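Local coordinates for DNA polymerase III subunit beta (Pseudomonas aeruginosa, PDB 4TSZ), which tethers DNA polymerases and other proteins to DNA and so gives them processivity in replication, at residues E267-T272 against R281-Q286; F145-Q150 against K200-L205; F129-S134 against G166-V171. All blocks are in the same frame, centred on the assembly; numbering follows the deposited sequence.

Contact 1: E267-T272 against R281-Q286; sequences EAFSRT and RGIRLQ
This is helix-on-sheet packing in the C-terminal domain: F269 and T272, on helix 262-273, lie against I283 and L285 of strand 282-288. The two short axes come within 10.3 Å, a usual spacing for a helix on a sheet, and their directions differ by 131°. F269 and I283 share most of the contact, F269 through the CD1-CE1 flank of its ring. CD1 of F269 sits 3.7 Å from CD1 of I283, which approaches the ring obliquely, while CE1 of F269 is 3.8 Å from CD1 of L285, placed at the ring edge and near its plane. I283 points at the helix; L285, two residues on, does not start toward it but bends its CD1 methyl over to the ring, and each crosses the phenyl at about a right angle. In I283 the CG1 branch is tucked between backbone N and carbonyl carbon (chi1 62°), which leads CD1 to the ring and leaves CG2 for T272, whose OG1 is 4.3 Å away. The layout is that of the DNA-encircling ring family, where helices lie across the inner surface of antiparallel sheets: helix 262-273 links edge strand 256-261 of one sheet to strand 282-288 of the next. I294, V323 and L330 close in on F269. On another side of the helix R271 forms a salt bridge with E306 and hydrogen-bonds to the carbonyl of S82 of the second subunit.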
ATOM      1  N   GLU E 267     -14.133  11.707  15.833  1.00 35.65           N
ATOM      2  CA  GLU E 267     -14.137  12.724  14.768  1.00 34.93           C
ATOM      3  C   GLU E 267     -13.523  14.041  15.223  1.00 40.33           C
ATOM      4  O   GLU E 267     -12.701  14.618  14.498  1.00 37.65           O
ATOM      5  CB  GLU E 267     -15.548  12.941  14.206  1.00 36.84           C
ATOM      6  CG  GLU E 267     -16.013  11.808  13.309  1.00 45.06           C
ATOM      7  CD  GLU E 267     -17.513  11.561  13.258  1.00 65.67           C
ATOM      8  OE1 GLU E 267     -17.922  10.542  12.655  1.00 53.77           O
ATOM      9  OE2 GLU E 267     -18.282  12.365  13.835  1.00 59.94           O
ATOM     10  N   ALA E 268     -13.895  14.496  16.438  1.00 40.06           N
ATOM     11  CA  ALA E 268     -13.372  15.726  17.040  1.00 41.11           C
ATOM     12  C   ALA E 268     -11.887  15.597  17.368  1.00 45.56           C
ATOM     13  O   ALA E 268     -11.137  16.547  17.130  1.00 45.28           O
ATOM     14  CB  ALA E 268     -14.157  16.067  18.294  1.00 42.84           C
ATOM     15  N   PHE E 269     -11.454  14.422  17.909  1.00 42.00           N
ATOM     16  CA  PHE E 269     -10.040  14.173  18.201  1.00 40.87           C
ATOM     17  C   PHE E 269      -9.223  14.145  16.898  1.00 41.81           C
ATOM     18  O   PHE E 269      -8.157  14.731  16.857  1.00 39.32           O
ATOM     19  CB  PHE E 269      -9.828  12.890  19.036  1.00 42.56           C
ATOM     20  CG  PHE E 269     -10.269  12.950  20.485  1.00 45.10           C
ATOM     21  CD1 PHE E 269     -10.185  14.133  21.209  1.00 50.04           C
ATOM     22  CD2 PHE E 269     -10.714  11.811  21.141  1.00 47.25           C
ATOM     23  CE1 PHE E 269     -10.606  14.188  22.551  1.00 51.83           C
ATOM     24  CE2 PHE E 269     -11.129  11.863  22.484  1.00 51.10           C
ATOM     25  CZ  PHE E 269     -11.071  13.050  23.178  1.00 50.04           C
ATOM     26  N   SER E 270      -9.752  13.518  15.824  1.00 39.03           N
ATOM     27  CA  SER E 270      -9.075  13.457  14.518  1.00 37.87           C
ATOM     28  C   SER E 270      -8.906  14.860  13.903  1.00 41.77           C
ATOM     29  O   SER E 270      -7.827  15.169  13.395  1.00 40.37           O
ATOM     30  CB  SER E 270      -9.838  12.560  13.544  1.00 41.19           C
ATOM     31  OG  SER E 270      -9.810  11.205  13.950  1.00 51.58           O
ATOM     32  N   ARG E 271      -9.960  15.715  13.977  1.00 39.27           N
ATOM     33  CA  ARG E 271      -9.917  17.089  13.439  1.00 39.25           C
ATOM     34  C   ARG E 271      -8.877  17.926  14.166  1.00 44.76           C
ATOM     35  O   ARG E 271      -8.041  18.549  13.509  1.00 44.91           O
ATOM     36  CB  ARG E 271     -11.283  17.776  13.508  1.00 37.99           C
ATOM     37  CG  ARG E 271     -12.269  17.276  12.463  1.00 45.25           C
ATOM     38  CD  ARG E 271     -13.532  18.100  12.407  1.00 45.04           C
ATOM     39  NE  ARG E 271     -14.461  17.775  13.487  1.00 47.80           N
ATOM     40  CZ  ARG E 271     -15.433  16.877  13.393  1.00 54.85           C
ATOM     41  NH1 ARG E 271     -15.602  16.187  12.274  1.00 38.65           N
ATOM     42  NH2 ARG E 271     -16.245  16.664  14.415  1.00 46.15           N
ATOM     43  N   THR E 272      -8.921  17.935  15.519  1.00 41.83           N
ATOM     44  CA  THR E 272      -7.978  18.703  16.340  1.00 41.95           C
ATOM     45  C   THR E 272      -6.527  18.213  16.201  1.00 44.16           C
ATOM     46  O   THR E 272      -5.619  19.039  16.193  1.00 43.65           O
ATOM     47  CB  THR E 272      -8.450  18.836  17.802  1.00 49.37           C
ATOM     48  OG1 THR E 272      -8.555  17.542  18.388  1.00 48.60           O
ATOM     49  CG2 THR E 272      -9.769  19.591  17.932  1.00 51.51           C
ATOM     50  N   ARG E 281       2.057  15.426  19.949  1.00 40.25           N
ATOM     51  CA  ARG E 281       0.627  15.107  19.749  1.00 38.79           C
ATOM     52  C   ARG E 281      -0.307  15.500  20.906  1.00 41.84           C
ATOM     53  O   ARG E 281      -1.337  14.867  21.127  1.00 42.09           O
ATOM     54  CB  ARG E 281       0.491  13.616  19.362  1.00 35.14           C
ATOM     55  CG  ARG E 281       1.277  13.248  18.092  1.00 38.66           C
ATOM     56  CD  ARG E 281       0.521  13.626  16.827  1.00 38.31           C
ATOM     57  NE  ARG E 281      -0.677  12.784  16.679  1.00 39.73           N
ATOM     58  CZ  ARG E 281      -1.642  12.953  15.783  1.00 47.68           C
ATOM     59  NH1 ARG E 281      -1.606  13.981  14.942  1.00 42.87           N
ATOM     60  NH2 ARG E 281      -2.655  12.100  15.726  1.00 36.66           N
ATOM     61  N   GLY E 282       0.070  16.553  21.623  1.00 38.26           N
ATOM     62  CA  GLY E 282      -0.667  17.033  22.779  1.00 38.21           C
ATOM     63  C   GLY E 282      -1.911  17.816  22.442  1.00 43.01           C
ATOM     64  O   GLY E 282      -1.908  18.674  21.553  1.00 44.13           O
ATOM     65  N   ILE E 283      -2.993  17.493  23.156  1.00 40.07           N
ATOM     66  CA  ILE E 283      -4.277  18.187  23.085  1.00 40.30           C
ATOM     67  C   ILE E 283      -4.683  18.554  24.497  1.00 45.15           C
ATOM     68  O   ILE E 283      -4.252  17.904  25.460  1.00 44.89           O
ATOM     69  CB  ILE E 283      -5.389  17.421  22.318  1.00 42.52           C
ATOM     70  CG1 ILE E 283      -5.740  16.066  22.982  1.00 42.75           C
ATOM     71  CG2 ILE E 283      -5.064  17.306  20.820  1.00 42.10           C
ATOM     72  CD1 ILE E 283      -7.079  15.515  22.639  1.00 53.66           C
ATOM     73  N   ARG E 284      -5.477  19.607  24.627  1.00 43.72           N
ATOM     74  CA  ARG E 284      -5.990  20.047  25.911  1.00 45.32           C
ATOM     75  C   ARG E 284      -7.490  19.783  25.959  1.00 49.35           C
ATOM     76  O   ARG E 284      -8.223  20.118  25.024  1.00 48.77           O
ATOM     77  CB  ARG E 284      -5.676  21.527  26.160  1.00 47.84           C
ATOM     78  CG  ARG E 284      -6.089  22.016  27.555  1.00 60.36           C
ATOM     79  CD  ARG E 284      -6.000  23.519  27.668  1.00 70.71           C
ATOM     80  NE  ARG E 284      -6.988  24.186  26.817  1.00 74.70           N
ATOM     81  CZ  ARG E 284      -7.072  25.504  26.652  1.00 88.05           C
ATOM     82  NH1 ARG E 284      -6.226  26.316  27.278  1.00 70.43           N
ATOM     83  NH2 ARG E 284      -8.002  26.020  25.859  1.00 76.91           N
ATOM     84  N   LEU E 285      -7.926  19.155  27.051  1.00 46.68           N
ATOM     85  CA  LEU E 285      -9.317  18.832  27.319  1.00 46.56           C
ATOM     86  C   LEU E 285      -9.821  19.733  28.445  1.00 51.42           C
ATOM     87  O   LEU E 285      -9.135  19.908  29.453  1.00 51.01           O
ATOM     88  CB  LEU E 285      -9.411  17.349  27.738  1.00 46.24           C
ATOM     89  CG  LEU E 285      -9.919  16.300  26.736  1.00 49.74           C
ATOM     90  CD1 LEU E 285      -9.415  16.527  25.328  1.00 48.74           C
ATOM     91  CD2 LEU E 285      -9.592  14.897  27.206  1.00 51.06           C
ATOM     92  N   GLN E 286     -10.998  20.337  28.252  1.00 48.80           N
ATOM     93  CA  GLN E 286     -11.649  21.142  29.275  1.00 49.75           C
ATOM     94  C   GLN E 286     -13.034  20.578  29.466  1.00 53.12           C
ATOM     95  O   GLN E 286     -13.906  20.739  28.609  1.00 50.94           O
ATOM     96  CB  GLN E 286     -11.664  22.635  28.942  1.00 52.05           C
ATOM     97  CG  GLN E 286     -10.299  23.297  29.110  1.00 65.14           C
ATOM     98  CD  GLN E 286     -10.264  24.736  28.644  1.00 83.79           C
ATOM     99  OE1 GLN E 286      -9.446  25.532  29.111  1.00 80.31           O
ATOM    100  NE2 GLN E 286     -11.117  25.105  27.689  1.00 71.91           N
TER

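Contact 2: F145-Q150 against K200-L205; sequences FAMAQQ and KGILEL
M147 reaches out of the loop after helix 133-141 and lays its sulfur and methyl on helix 199-208, against I202 and L203. Of the three it gives up the most surface. Its CG stands beside the backbone N, the chain then runs straight through chi2 (-175°), and the bend at chi3 (-70°) turns CE back toward L203, so that the two end atoms meet different neighbours. SD of M147 is 3.6 Å from CG2 of I202. CE of M147 lies 3.9 Å from that same CG2 of I202 and equally 3.9 Å from CG of L203, whose two methyls flank it at only slightly greater range; M147 and L203 meet tip to tip. I202 offers its branch methyl here, because with chi1 at -155° its longer arm leads away from the loop. Within the central domain the contact thus fastens an irregular connection, the one leading into strand 158-164, to the side of a helix that follows strand 193-198, the edge neighbour of 158-164. M159 of that strand touches both M147 and I202. Next door, R199 donates from NH1 to the carbonyl oxygen of A148, adding a polar tie between the same loop and helix.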
ATOM      1  N   PHE E 145      -2.368  -2.667  20.176  1.00 34.68           N
ATOM      2  CA  PHE E 145      -1.877  -1.308  19.904  1.00 32.16           C
ATOM      3  C   PHE E 145      -1.074  -0.731  21.089  1.00 36.65           C
ATOM      4  O   PHE E 145      -0.258   0.158  20.868  1.00 36.76           O
ATOM      5  CB  PHE E 145      -3.063  -0.383  19.580  1.00 32.97           C
ATOM      6  CG  PHE E 145      -3.943  -0.067  20.780  1.00 34.74           C
ATOM      7  CD1 PHE E 145      -3.634   0.992  21.632  1.00 36.82           C
ATOM      8  CD2 PHE E 145      -5.055  -0.848  21.074  1.00 37.36           C
ATOM      9  CE1 PHE E 145      -4.409   1.257  22.756  1.00 38.23           C
ATOM     10  CE2 PHE E 145      -5.842  -0.573  22.198  1.00 40.32           C
ATOM     11  CZ  PHE E 145      -5.532   0.498  23.012  1.00 38.51           C
ATOM     12  N   ALA E 146      -1.345  -1.195  22.346  1.00 34.16           N
ATOM     13  CA  ALA E 146      -0.689  -0.665  23.549  1.00 34.83           C
ATOM     14  C   ALA E 146       0.675  -1.247  23.858  1.00 37.05           C
ATOM     15  O   ALA E 146       1.370  -0.700  24.713  1.00 35.15           O
ATOM     16  CB  ALA E 146      -1.601  -0.765  24.768  1.00 36.02           C
ATOM     17  N   MET E 147       1.074  -2.331  23.161  1.00 34.39           N
ATOM     18  CA  MET E 147       2.385  -2.962  23.381  1.00 33.72           C
ATOM     19  C   MET E 147       3.472  -1.973  23.023  1.00 38.63           C
ATOM     20  O   MET E 147       3.314  -1.170  22.086  1.00 38.25           O
ATOM     21  CB  MET E 147       2.614  -4.208  22.487  1.00 34.71           C
ATOM     22  CG  MET E 147       1.635  -5.341  22.689  1.00 37.63           C
ATOM     23  SD  MET E 147       2.048  -6.820  21.713  1.00 39.21           S
ATOM     24  CE  MET E 147       1.704  -6.247  20.033  1.00 34.92           C
ATOM     25  N   ALA E 148       4.589  -2.044  23.736  1.00 36.40           N
ATOM     26  CA  ALA E 148       5.722  -1.210  23.384  1.00 35.69           C
ATOM     27  C   ALA E 148       6.391  -1.841  22.151  1.00 40.00           C
ATOM     28  O   ALA E 148       6.176  -3.022  21.832  1.00 39.00           O
ATOM     29  CB  ALA E 148       6.699  -1.126  24.549  1.00 37.13           C
ATOM     30  N   GLN E 149       7.145  -1.022  21.440  1.00 37.89           N
ATOM     31  CA  GLN E 149       7.927  -1.421  20.293  1.00 38.78           C
ATOM     32  C   GLN E 149       9.340  -0.931  20.559  1.00 45.65           C
ATOM     33  O   GLN E 149       9.562   0.273  20.752  1.00 49.26           O
ATOM     34  CB  GLN E 149       7.346  -0.793  19.015  1.00 39.77           C
ATOM     35  CG  GLN E 149       7.838  -1.452  17.736  1.00 66.60           C
ATOM     36  CD  GLN E 149       7.190  -0.846  16.518  1.00 95.47           C
ATOM     37  OE1 GLN E 149       7.498   0.276  16.106  1.00 94.67           O
ATOM     38  NE2 GLN E 149       6.278  -1.576  15.905  1.00 88.55           N
ATOM     39  N   GLN E 150      10.281  -1.862  20.633  1.00 40.95           N
ATOM     40  CA  GLN E 150      11.700  -1.570  20.854  1.00 40.36           C
ATOM     41  C   GLN E 150      12.024  -0.761  22.135  1.00 42.19           C
ATOM     42  O   GLN E 150      13.017  -0.037  22.180  1.00 41.36           O
ATOM     43  CB  GLN E 150      12.360  -1.012  19.579  1.00 41.34           C
ATOM     44  CG  GLN E 150      12.276  -1.974  18.383  1.00 57.67           C
ATOM     45  CD  GLN E 150      11.756  -1.326  17.115  1.00 82.09           C
ATOM     46  OE1 GLN E 150      10.990  -0.348  17.141  1.00 75.08           O
ATOM     47  NE2 GLN E 150      12.147  -1.875  15.968  1.00 76.37           N
ATOM     48  N   LYS E 200       6.011  -9.427  17.769  1.00 41.76           N
ATOM     49  CA  LYS E 200       5.961  -9.987  16.410  1.00 41.53           C
ATOM     50  C   LYS E 200       5.139 -11.287  16.358  1.00 46.45           C
ATOM     51  O   LYS E 200       4.295 -11.429  15.466  1.00 46.32           O
ATOM     52  CB  LYS E 200       7.378 -10.177  15.830  1.00 42.43           C
ATOM     53  CG  LYS E 200       7.412 -10.420  14.325  1.00 44.07           C
ATOM     54  CD  LYS E 200       8.845 -10.378  13.770  1.00 48.64           C
ATOM     55  CE  LYS E 200       8.876 -10.603  12.276  1.00 50.09           C
ATOM     56  NZ  LYS E 200      10.266 -10.585  11.755  1.00 65.07           N
ATOM     57  N   GLY E 201       5.378 -12.178  17.332  1.00 43.51           N
ATOM     58  CA  GLY E 201       4.690 -13.458  17.476  1.00 43.24           C
ATOM     59  C   GLY E 201       3.199 -13.330  17.710  1.00 43.63           C
ATOM     60  O   GLY E 201       2.409 -13.985  17.020  1.00 43.04           O
ATOM     61  N   ILE E 202       2.804 -12.490  18.684  1.00 40.00           N
ATOM     62  CA  ILE E 202       1.385 -12.288  19.012  1.00 40.63           C
ATOM     63  C   ILE E 202       0.577 -11.677  17.851  1.00 45.49           C
ATOM     64  O   ILE E 202      -0.559 -12.092  17.623  1.00 46.92           O
ATOM     65  CB  ILE E 202       1.161 -11.590  20.396  1.00 43.96           C
ATOM     66  CG1 ILE E 202      -0.217 -11.919  20.985  1.00 44.88           C
ATOM     67  CG2 ILE E 202       1.400 -10.083  20.341  1.00 43.27           C
ATOM     68  CD1 ILE E 202      -0.344 -13.335  21.607  1.00 54.16           C
ATOM     69  N   LEU E 203       1.179 -10.735  17.100  1.00 42.22           N
ATOM     70  CA  LEU E 203       0.531 -10.108  15.952  1.00 41.56           C
ATOM     71  C   LEU E 203       0.356 -11.116  14.818  1.00 46.87           C
ATOM     72  O   LEU E 203      -0.672 -11.094  14.141  1.00 46.71           O
ATOM     73  CB  LEU E 203       1.284  -8.856  15.469  1.00 40.46           C
ATOM     74  CG  LEU E 203       1.328  -7.660  16.419  1.00 44.21           C
ATOM     75  CD1 LEU E 203       2.425  -6.718  16.013  1.00 43.15           C
ATOM     76  CD2 LEU E 203      -0.022  -6.947  16.521  1.00 44.70           C
ATOM     77  N   GLU E 204       1.340 -12.012  14.638  1.00 44.12           N
ATOM     78  CA  GLU E 204       1.288 -13.080  13.644  1.00 44.92           C
ATOM     79  C   GLU E 204       0.147 -14.030  13.997  1.00 49.65           C
ATOM     80  O   GLU E 204      -0.679 -14.314  13.130  1.00 49.58           O
ATOM     81  CB  GLU E 204       2.626 -13.847  13.580  1.00 46.42           C
ATOM     82  CG  GLU E 204       2.704 -14.897  12.474  1.00 57.02           C
ATOM     83  CD  GLU E 204       2.392 -14.402  11.072  1.00 78.93           C
ATOM     84  OE1 GLU E 204       2.994 -13.389  10.648  1.00 81.19           O
ATOM     85  OE2 GLU E 204       1.520 -15.011  10.409  1.00 70.93           O
ATOM     86  N   LEU E 205       0.091 -14.484  15.279  1.00 46.21           N
ATOM     87  CA  LEU E 205      -0.946 -15.378  15.783  1.00 46.45           C
ATOM     88  C   LEU E 205      -2.360 -14.820  15.536  1.00 50.02           C
ATOM     89  O   LEU E 205      -3.212 -15.557  15.029  1.00 50.29           O
ATOM     90  CB  LEU E 205      -0.730 -15.710  17.274  1.00 46.98           C
ATOM     91  CG  LEU E 205      -1.777 -16.620  17.940  1.00 52.60           C
ATOM     92  CD1 LEU E 205      -1.907 -17.970  17.217  1.00 52.67           C
ATOM     93  CD2 LEU E 205      -1.477 -16.814  19.420  1.00 56.02           C
TER

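Contact 3: F129-S134 against G166-V171; sequences FSIAQS and GTLRSV
Two antiparallel sheets face each other in the central domain, as they do in each domain of this DNA-encircling ring fold, and here a leucine bridges the core between them: L168 of strand 167-173 points across to F129 and I131 of strand 125-132. The backbones stay well apart, 9.8 Å between the CA atoms of I131 and L168, so the join is made by side chains alone. One methyl carries it. CD2 of L168 is 3.8 Å from CD1 of I131 and 4.0 Å from CZ of F129, with CE2 of F129 only a little farther at 4.1 Å. The methyl therefore nestles between the end of the isoleucine and the far end of the phenyl, approaching the ring obliquely. F129 and I131 alternate with S130 along their strand, which is why both aim at the facing sheet while S130 is turned to the outside. I131 is fully stretched, with CG1 opposite the backbone N (chi1 -164°) and CD1 continuing in line, and so its tip spans much of the gap. L168 is likewise extended at its first torsion (-179°) and brings CD2 forward to meet it. The F129 and L168 side chains cross at about a right angle. I187 and I218 also touch F129, and V163 lies beside L168. Strand 125-132 is the outer strand of its sheet, paired with 215-221, and ends at A132, the N-cap position of helix 133-141; strand 167-173 runs in the middle of the other sheet, between 158-164 and 177-184, and its S170 hydroxyl hydrogen-bonds the carbonyl of L139 on that same helix.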
ATOM      1  N   PHE E 129      -5.351 -25.899  27.110  1.00 68.21           N
ATOM      2  CA  PHE E 129      -6.792 -25.693  26.999  1.00 67.98           C
ATOM      3  C   PHE E 129      -7.190 -25.406  25.561  1.00 70.10           C
ATOM      4  O   PHE E 129      -6.351 -25.016  24.749  1.00 67.40           O
ATOM      5  CB  PHE E 129      -7.223 -24.519  27.913  1.00 69.41           C
ATOM      6  CG  PHE E 129      -6.610 -23.173  27.576  1.00 67.99           C
ATOM      7  CD1 PHE E 129      -5.403 -22.775  28.146  1.00 70.16           C
ATOM      8  CD2 PHE E 129      -7.249 -22.298  26.708  1.00 68.14           C
ATOM      9  CE1 PHE E 129      -4.837 -21.531  27.834  1.00 69.27           C
ATOM     10  CE2 PHE E 129      -6.677 -21.060  26.388  1.00 69.29           C
ATOM     11  CZ  PHE E 129      -5.483 -20.679  26.965  1.00 66.82           C
ATOM     12  N   SER E 130      -8.482 -25.568  25.264  1.00 68.05           N
ATOM     13  CA  SER E 130      -9.055 -25.264  23.959  1.00 66.93           C
ATOM     14  C   SER E 130      -9.907 -23.998  24.090  1.00 68.64           C
ATOM     15  O   SER E 130     -10.524 -23.774  25.134  1.00 69.59           O
ATOM     16  CB  SER E 130      -9.892 -26.434  23.456  1.00 72.77           C
ATOM     17  OG  SER E 130      -9.947 -26.416  22.040  1.00 82.71           O
ATOM     18  N   ILE E 131      -9.913 -23.164  23.053  1.00 62.74           N
ATOM     19  CA  ILE E 131     -10.658 -21.904  23.040  1.00 62.13           C
ATOM     20  C   ILE E 131     -11.106 -21.534  21.620  1.00 65.44           C
ATOM     21  O   ILE E 131     -10.432 -21.880  20.653  1.00 65.18           O
ATOM     22  CB  ILE E 131      -9.851 -20.751  23.748  1.00 64.32           C
ATOM     23  CG1 ILE E 131     -10.752 -19.537  24.090  1.00 64.77           C
ATOM     24  CG2 ILE E 131      -8.553 -20.355  22.989  1.00 63.30           C
ATOM     25  CD1 ILE E 131     -10.081 -18.340  24.767  1.00 71.19           C
ATOM     26  N   ALA E 132     -12.238 -20.822  21.501  1.00 62.18           N
ATOM     27  CA  ALA E 132     -12.738 -20.312  20.225  1.00 60.86           C
ATOM     28  C   ALA E 132     -11.684 -19.343  19.668  1.00 62.05           C
ATOM     29  O   ALA E 132     -11.156 -18.520  20.424  1.00 60.23           O
ATOM     30  CB  ALA E 132     -14.047 -19.571  20.441  1.00 62.42           C
ATOM     31  N   GLN E 133     -11.349 -19.479  18.366  1.00 57.90           N
ATOM     32  CA  GLN E 133     -10.364 -18.636  17.682  1.00 56.15           C
ATOM     33  C   GLN E 133     -10.744 -17.159  17.789  1.00 59.60           C
ATOM     34  O   GLN E 133      -9.883 -16.311  18.031  1.00 58.03           O
ATOM     35  CB  GLN E 133     -10.219 -19.048  16.207  1.00 56.68           C
ATOM     36  CG  GLN E 133      -9.414 -20.330  16.001  1.00 64.89           C
ATOM     37  CD  GLN E 133      -9.199 -20.670  14.545  1.00 69.65           C
ATOM     38  OE1 GLN E 133      -8.872 -19.818  13.720  1.00 59.90           O
ATOM     39  NE2 GLN E 133      -9.339 -21.941  14.202  1.00 61.64           N
ATOM     40  N   SER E 134     -12.046 -16.884  17.655  1.00 56.93           N
ATOM     41  CA  SER E 134     -12.697 -15.579  17.731  1.00 56.70           C
ATOM     42  C   SER E 134     -12.444 -14.886  19.086  1.00 57.80           C
ATOM     43  O   SER E 134     -12.214 -13.674  19.111  1.00 54.47           O
ATOM     44  CB  SER E 134     -14.202 -15.764  17.508  1.00 63.62           C
ATOM     45  OG  SER E 134     -14.969 -14.598  17.752  1.00 75.98           O
ATOM     46  N   GLY E 166     -10.343 -18.866  35.950  1.00 77.40           N
ATOM     47  CA  GLY E 166     -10.884 -19.553  34.785  1.00 75.62           C
ATOM     48  C   GLY E 166     -10.879 -18.588  33.613  1.00 73.85           C
ATOM     49  O   GLY E 166     -11.135 -18.969  32.466  1.00 71.33           O
ATOM     50  N   THR E 167     -10.563 -17.318  33.917  1.00 67.92           N
ATOM     51  CA  THR E 167     -10.505 -16.189  32.999  1.00 64.77           C
ATOM     52  C   THR E 167      -9.171 -16.154  32.247  1.00 65.59           C
ATOM     53  O   THR E 167      -8.114 -16.394  32.830  1.00 64.05           O
ATOM     54  CB  THR E 167     -10.736 -14.882  33.804  1.00 73.10           C
ATOM     55  OG1 THR E 167     -12.013 -14.932  34.446  1.00 76.84           O
ATOM     56  CG2 THR E 167     -10.649 -13.623  32.956  1.00 70.74           C
ATOM     57  N   LEU E 168      -9.240 -15.842  30.946  1.00 60.80           N
ATOM     58  CA  LEU E 168      -8.077 -15.605  30.109  1.00 58.78           C
ATOM     59  C   LEU E 168      -8.049 -14.099  29.891  1.00 58.35           C
ATOM     60  O   LEU E 168      -9.066 -13.504  29.527  1.00 58.66           O
ATOM     61  CB  LEU E 168      -8.113 -16.377  28.775  1.00 58.39           C
ATOM     62  CG  LEU E 168      -6.897 -16.207  27.843  1.00 61.53           C
ATOM     63  CD1 LEU E 168      -5.581 -16.599  28.519  1.00 62.18           C
ATOM     64  CD2 LEU E 168      -7.076 -17.009  26.578  1.00 63.21           C
ATOM     65  N   ARG E 169      -6.900 -13.483  30.172  1.00 50.94           N
ATOM     66  CA  ARG E 169      -6.720 -12.049  30.084  1.00 48.55           C
ATOM     67  C   ARG E 169      -5.474 -11.674  29.302  1.00 51.58           C
ATOM     68  O   ARG E 169      -4.432 -12.309  29.455  1.00 51.40           O
ATOM     69  CB  ARG E 169      -6.683 -11.450  31.507  1.00 46.60           C
ATOM     70  CG  ARG E 169      -6.226  -9.992  31.598  1.00 50.35           C
ATOM     71  CD  ARG E 169      -6.151  -9.510  33.019  1.00 50.07           C
ATOM     72  NE  ARG E 169      -7.483  -9.381  33.604  1.00 52.43           N
ATOM     73  CZ  ARG E 169      -7.723  -9.013  34.858  1.00 64.87           C
ATOM     74  NH1 ARG E 169      -6.720  -8.713  35.672  1.00 52.23           N
ATOM     75  NH2 ARG E 169      -8.969  -8.918  35.299  1.00 52.71           N
ATOM     76  N   SER E 170      -5.590 -10.624  28.480  1.00 47.09           N
ATOM     77  CA  SER E 170      -4.480 -10.054  27.741  1.00 45.63           C
ATOM     78  C   SER E 170      -4.182  -8.684  28.331  1.00 47.94           C
ATOM     79  O   SER E 170      -5.113  -7.955  28.677  1.00 46.64           O
ATOM     80  CB  SER E 170      -4.803  -9.949  26.254  1.00 48.23           C
ATOM     81  OG  SER E 170      -5.971  -9.178  26.021  1.00 55.50           O
ATOM     82  N   VAL E 171      -2.887  -8.358  28.500  1.00 43.78           N
ATOM     83  CA  VAL E 171      -2.434  -7.050  28.992  1.00 43.48           C
ATOM     84  C   VAL E 171      -1.275  -6.585  28.096  1.00 46.91           C
ATOM     85  O   VAL E 171      -0.354  -7.357  27.826  1.00 46.56           O
ATOM     86  CB  VAL E 171      -2.066  -6.972  30.514  1.00 48.16           C
ATOM     87  CG1 VAL E 171      -1.796  -5.523  30.939  1.00 48.35           C
ATOM     88  CG2 VAL E 171      -3.147  -7.588  31.403  1.00 48.70           C
TER

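In the fold
Contacts 2 and 3 both belong to the central domain, and their segments alternate along the chain. Their centres are 17 Å apart and their nearest atoms about 6 Å, without touching. Strand 158-164 mediates between them: M159 meets S170 from contact 3 as well as M147 and I202 from contact 2, while V163 lies farther along beside L168. Contact 1 comes later in the chain, in the C-terminal domain, with its centre 26 Å from that of contact 2 and 35 Å from that of contact 3. Unlike the other two, it has the second subunit within reach, through R271, so it sits next to the dimer interface.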